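Long-range contact in Atp-dependent DNA ligase (Psychromonas sp., PDB 4D05), which probably seals nicks in DNA at the expense of ATP, and is held here with adenosine monophosphate in its active-site pocket: residues Glu179-Gly191 and Ala201-Lys213. Numbering follows the deposited sequence.
Sequences EDAEATVIAYLPG and AILVKNEEGVTFK. With SO4 (sulfate ion), chain E.
T184 and K205 pair antiparallel through both backbone bonds, T184 N to K205 O and K205 N to T184 O, each 2.9 Å. Further along, a classic beta bulge sets I186 and A187 together against L203: L203 O takes I186 N at 2.9 Å and, weakly, A187 N at 3.4 Å. L189 and A201 pair through two more bonds. On the face carrying A183, V185 and Y188, V204 CG2 lies 3.7 Å from A183 CB, while I202 CG2 meets the Y188 ring at its edge by CD1. On the other face L189 CD1 fits between A201 CB and L203 CG and reaches K213 CD at 3.7 Å, the two side chains crossing nearly at right angles. Where the strands part, waters link E182 to E207, one joining their carboxylates. K205, extended from a CG anti to the backbone N (chi1 -176°), holds a sulfate, probably from the crystallisation liquor, by NZ.

Behind this, N206 starts a type I turn to G209; its OD1 accepts E208 N, an Asx turn, and V210 N, both 3.0 Å, from opposite faces of the amide. A leucine in its place would probably leave these two N-H groups without their acceptor and the turn less firmly held. N206 ND2 also binds Y235 OH, and E182 OE2 binds T234 OG1. The hairpin belongs to the five-stranded antiparallel sheet of the OB-like domain, strand 199-206 lying between 179-190 and 211-214, with strand 232-237 along the other edge of 179-190.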
loop_
_atom_site.group_PDB
_atom_site.type_symbol
_atom_site.label_atom_id
_atom_site.label_comp_id
_atom_site.label_asym_id
_atom_site.label_seq_id
_atom_site.Cartn_x
_atom_site.Cartn_y
_atom_site.Cartn_z
ATOM N N GLU A 179 -1.031 5.227 8.808
ATOM C CA GLU A 179 -0.795 3.838 9.161
ATOM C C GLU A 179 -1.707 3.495 10.362
ATOM O O GLU A 179 -2.063 4.367 11.144
ATOM C CB GLU A 179 0.686 3.671 9.606
ATOM C CG GLU A 179 1.764 4.109 8.568
ATOM C CD GLU A 179 3.196 4.053 9.147
ATOM O OE1 GLU A 179 3.631 2.923 9.522
ATOM O OE2 GLU A 179 3.868 5.135 9.255
ATOM N N ASP A 180 -2.149 2.243 10.420
ATOM C CA ASP A 180 -2.907 1.713 11.563
ATOM C C ASP A 180 -2.082 0.570 12.206
ATOM O O ASP A 180 -1.256 -0.068 11.541
ATOM C CB ASP A 180 -4.301 1.211 11.128
ATOM C CG ASP A 180 -5.318 2.345 10.903
ATOM O OD1 ASP A 180 -4.985 3.534 11.121
ATOM O OD2 ASP A 180 -6.478 2.038 10.523
ATOM N N ALA A 181 -2.280 0.321 13.500
ATOM C CA ALA A 181 -1.661 -0.817 14.157
ATOM C C ALA A 181 -2.443 -1.098 15.436
ATOM O O ALA A 181 -3.362 -0.335 15.784
ATOM C CB ALA A 181 -0.270 -0.501 14.477
ATOM N N GLU A 182 -2.096 -2.193 16.111
ATOM C CA GLU A 182 -2.791 -2.581 17.346
ATOM C C GLU A 182 -1.975 -2.388 18.622
ATOM O O GLU A 182 -0.736 -2.438 18.638
ATOM C CB GLU A 182 -3.295 -4.039 17.259
ATOM C CG GLU A 182 -4.560 -4.205 16.385
ATOM C CD GLU A 182 -4.301 -3.947 14.916
ATOM O OE1 GLU A 182 -3.531 -4.722 14.315
ATOM O OE2 GLU A 182 -4.875 -2.987 14.346
ATOM N N ALA A 183 -2.694 -2.172 19.714
ATOM C CA ALA A 183 -2.067 -2.020 21.024
ATOM C C ALA A 183 -3.059 -2.434 22.083
ATOM O O ALA A 183 -4.263 -2.464 21.834
ATOM C CB ALA A 183 -1.645 -0.585 21.275
ATOM N N THR A 184 -2.549 -2.699 23.284
ATOM C CA THR A 184 -3.397 -3.102 24.398
ATOM C C THR A 184 -3.604 -1.920 25.343
ATOM O O THR A 184 -2.644 -1.254 25.717
ATOM C CB THR A 184 -2.751 -4.277 25.154
ATOM O OG1 THR A 184 -2.646 -5.398 24.280
ATOM C CG2 THR A 184 -3.558 -4.678 26.394
ATOM N N VAL A 185 -4.854 -1.657 25.724
ATOM C CA VAL A 185 -5.136 -0.589 26.667
ATOM C C VAL A 185 -4.649 -1.041 28.043
ATOM O O VAL A 185 -5.036 -2.118 28.503
ATOM C CB VAL A 185 -6.648 -0.286 26.765
ATOM C CG1 VAL A 185 -6.904 0.832 27.784
ATOM C CG2 VAL A 185 -7.185 0.104 25.399
ATOM N N ILE A 186 -3.818 -0.236 28.712
ATOM C CA ILE A 186 -3.299 -0.659 30.021
ATOM C C ILE A 186 -3.714 0.232 31.181
ATOM O O ILE A 186 -3.672 -0.217 32.327
ATOM C CB ILE A 186 -1.745 -0.840 30.024
ATOM C CG1 ILE A 186 -0.990 0.486 29.780
ATOM C CG2 ILE A 186 -1.311 -1.817 28.936
ATOM C CD1 ILE A 186 0.510 0.374 29.988
ATOM N N ALA A 187 -4.144 1.461 30.899
ATOM C CA ALA A 187 -4.589 2.361 31.965
ATOM C C ALA A 187 -5.393 3.512 31.382
ATOM O O ALA A 187 -5.314 3.804 30.174
ATOM C CB ALA A 187 -3.396 2.907 32.706
ATOM N N TYR A 188 -6.167 4.147 32.260
ATOM C CA TYR A 188 -6.856 5.390 31.938
ATOM C C TYR A 188 -6.139 6.587 32.548
ATOM O O TYR A 188 -5.531 6.495 33.624
ATOM C CB TYR A 188 -8.271 5.394 32.495
ATOM C CG TYR A 188 -9.167 4.297 32.008
ATOM C CD1 TYR A 188 -9.135 3.862 30.697
ATOM C CD2 TYR A 188 -10.065 3.699 32.879
ATOM C CE1 TYR A 188 -9.989 2.856 30.256
ATOM C CE2 TYR A 188 -10.919 2.706 32.461
ATOM C CZ TYR A 188 -10.886 2.297 31.143
ATOM O OH TYR A 188 -11.748 1.317 30.741
ATOM N N LEU A 189 -6.270 7.726 31.864
ATOM C CA LEU A 189 -5.803 9.011 32.372
ATOM C C LEU A 189 -7.039 9.890 32.489
ATOM O O LEU A 189 -7.554 10.365 31.481
ATOM C CB LEU A 189 -4.773 9.645 31.418
ATOM C CG LEU A 189 -3.475 8.836 31.248
ATOM C CD1 LEU A 189 -2.536 9.460 30.211
ATOM C CD2 LEU A 189 -2.738 8.654 32.551
ATOM N N PRO A 190 -7.553 10.075 33.711
ATOM C CA PRO A 190 -8.703 10.963 33.910
ATOM C C PRO A 190 -8.523 12.347 33.307
ATOM O O PRO A 190 -7.433 12.929 33.373
ATOM C CB PRO A 190 -8.818 11.049 35.447
ATOM C CG PRO A 190 -8.368 9.668 35.889
ATOM C CD PRO A 190 -7.205 9.347 34.947
ATOM N N GLY A 191 -9.601 12.883 32.759
ATOM C CA GLY A 191 -9.545 14.155 32.082
ATOM C C GLY A 191 -9.603 15.387 32.967
ATOM O O GLY A 191 -9.799 15.306 34.170
ATOM N N ALA A 201 -7.436 10.510 28.371
ATOM C CA ALA A 201 -6.615 9.752 27.455
ATOM C C ALA A 201 -6.493 8.343 27.951
ATOM O O ALA A 201 -6.877 8.046 29.081
ATOM C CB ALA A 201 -5.218 10.399 27.336
ATOM N N ILE A 202 -5.960 7.473 27.092
ATOM C CA ILE A 202 -5.585 6.123 27.502
ATOM C C ILE A 202 -4.094 5.953 27.383
ATOM O O ILE A 202 -3.432 6.668 26.607
ATOM C CB ILE A 202 -6.286 5.025 26.687
ATOM C CG1 ILE A 202 -5.975 5.188 25.191
ATOM C CG2 ILE A 202 -7.793 5.058 26.921
ATOM C CD1 ILE A 202 -6.621 4.150 24.273
ATOM N N LEU A 203 -3.563 5.014 28.149
ATOM C CA LEU A 203 -2.208 4.547 27.927
ATOM C C LEU A 203 -2.319 3.172 27.284
ATOM O O LEU A 203 -3.088 2.344 27.736
ATOM C CB LEU A 203 -1.460 4.428 29.230
ATOM C CG LEU A 203 -0.972 5.718 29.859
ATOM C CD1 LEU A 203 -0.341 5.330 31.220
ATOM C CD2 LEU A 203 0.015 6.506 28.977
ATOM N N VAL A 204 -1.559 2.952 26.217
ATOM C CA VAL A 204 -1.561 1.668 25.529
ATOM C C VAL A 204 -0.139 1.152 25.421
ATOM O O VAL A 204 0.803 1.925 25.491
ATOM C CB VAL A 204 -2.189 1.748 24.128
ATOM C CG1 VAL A 204 -3.604 2.295 24.214
ATOM C CG2 VAL A 204 -1.329 2.584 23.155
ATOM N N LYS A 205 0.001 -0.155 25.233
ATOM C CA LYS A 205 1.290 -0.754 24.938
ATOM C C LYS A 205 1.164 -1.513 23.621
ATOM O O LYS A 205 0.303 -2.397 23.475
ATOM C CB LYS A 205 1.745 -1.680 26.058
ATOM C CG LYS A 205 3.132 -2.251 25.852
ATOM C CD LYS A 205 3.605 -3.004 27.103
ATOM C CE LYS A 205 5.006 -3.551 26.969
ATOM N NZ LYS A 205 5.440 -4.270 28.226
ATOM N N ASN A 206 1.985 -1.135 22.650
ATOM C CA ASN A 206 1.830 -1.671 21.308
ATOM C C ASN A 206 2.656 -2.925 21.092
ATOM O O ASN A 206 3.316 -3.436 22.026
ATOM C CB ASN A 206 2.090 -0.604 20.221
ATOM C CG ASN A 206 3.562 -0.240 20.063
ATOM O OD1 ASN A 206 4.444 -0.856 20.661
ATOM N ND2 ASN A 206 3.831 0.779 19.250
ATOM N N GLU A 207 2.596 -3.449 19.866
ATOM C CA GLU A 207 3.200 -4.736 19.602
ATOM C C GLU A 207 4.735 -4.654 19.528
ATOM O O GLU A 207 5.417 -5.672 19.557
ATOM C CB GLU A 207 2.540 -5.371 18.367
ATOM C CG GLU A 207 0.993 -5.333 18.530
ATOM C CD GLU A 207 0.219 -6.209 17.552
ATOM O OE1 GLU A 207 0.423 -6.075 16.326
ATOM O OE2 GLU A 207 -0.619 -7.023 18.026
ATOM N N GLU A 208 5.281 -3.450 19.506
ATOM C CA GLU A 208 6.732 -3.296 19.589
ATOM C C GLU A 208 7.217 -3.092 21.021
ATOM O O GLU A 208 8.424 -2.920 21.241
ATOM C CB GLU A 208 7.202 -2.093 18.777
ATOM C CG GLU A 208 7.153 -2.230 17.276
ATOM C CD GLU A 208 7.719 -0.975 16.624
ATOM O OE1 GLU A 208 8.956 -0.843 16.521
ATOM O OE2 GLU A 208 6.940 -0.092 16.258
ATOM N N GLY A 209 6.284 -3.095 21.981
ATOM C CA GLY A 209 6.625 -2.965 23.387
ATOM C C GLY A 209 6.732 -1.524 23.867
ATOM O O GLY A 209 7.301 -1.265 24.942
ATOM N N VAL A 210 6.205 -0.586 23.074
ATOM C CA VAL A 210 6.241 0.815 23.448
ATOM C C VAL A 210 4.935 1.221 24.127
ATOM O O VAL A 210 3.833 0.939 23.623
ATOM C CB VAL A 210 6.476 1.700 22.221
ATOM C CG1 VAL A 210 6.430 3.166 22.619
ATOM C CG2 VAL A 210 7.807 1.329 21.561
ATOM N N THR A 211 5.052 1.845 25.291
ATOM C CA THR A 211 3.903 2.378 26.002
ATOM C C THR A 211 3.794 3.884 25.722
ATOM O O THR A 211 4.773 4.636 25.828
ATOM C CB THR A 211 4.020 2.126 27.523
ATOM O OG1 THR A 211 4.026 0.728 27.756
ATOM C CG2 THR A 211 2.866 2.737 28.290
ATOM N N PHE A 212 2.590 4.325 25.393
ATOM C CA PHE A 212 2.361 5.734 25.051
ATOM C C PHE A 212 0.936 6.143 25.255
ATOM O O PHE A 212 0.035 5.297 25.399
ATOM C CB PHE A 212 2.806 6.062 23.608
ATOM C CG PHE A 212 2.074 5.293 22.557
ATOM C CD1 PHE A 212 2.442 3.988 22.259
ATOM C CD2 PHE A 212 1.002 5.871 21.872
ATOM C CE1 PHE A 212 1.753 3.257 21.278
ATOM C CE2 PHE A 212 0.323 5.180 20.882
ATOM C CZ PHE A 212 0.696 3.851 20.593
ATOM N N LYS A 213 0.747 7.459 25.296
ATOM C CA LYS A 213 -0.569 8.066 25.521
ATOM C C LYS A 213 -1.315 8.326 24.218
ATOM O O LYS A 213 -0.740 8.818 23.262
ATOM C CB LYS A 213 -0.367 9.397 26.246
ATOM C CG LYS A 213 -1.622 10.163 26.528
ATOM C CD LYS A 213 -1.341 11.431 27.310
ATOM C CE LYS A 213 -0.903 12.569 26.401
ATOM N NZ LYS A 213 -0.930 13.828 27.205
HETATM S S SO4 E . 7.144 -1.978 30.475
HETATM O O1 SO4 E . 7.456 -2.047 29.042
HETATM O O2 SO4 E . 8.276 -2.546 31.223
HETATM O O3 SO4 E . 6.845 -0.588 30.903
HETATM O O4 SO4 E . 5.965 -2.817 30.695
HETATM O O HOH W 1 1.629 -1.867 17.215
HETATM O O HOH W 2 0.024 -3.912 15.279
HETATM O O HOH W 3 -1.721 -6.659 14.914
HETATM O O HOH W 4 -0.562 -5.339 22.232
#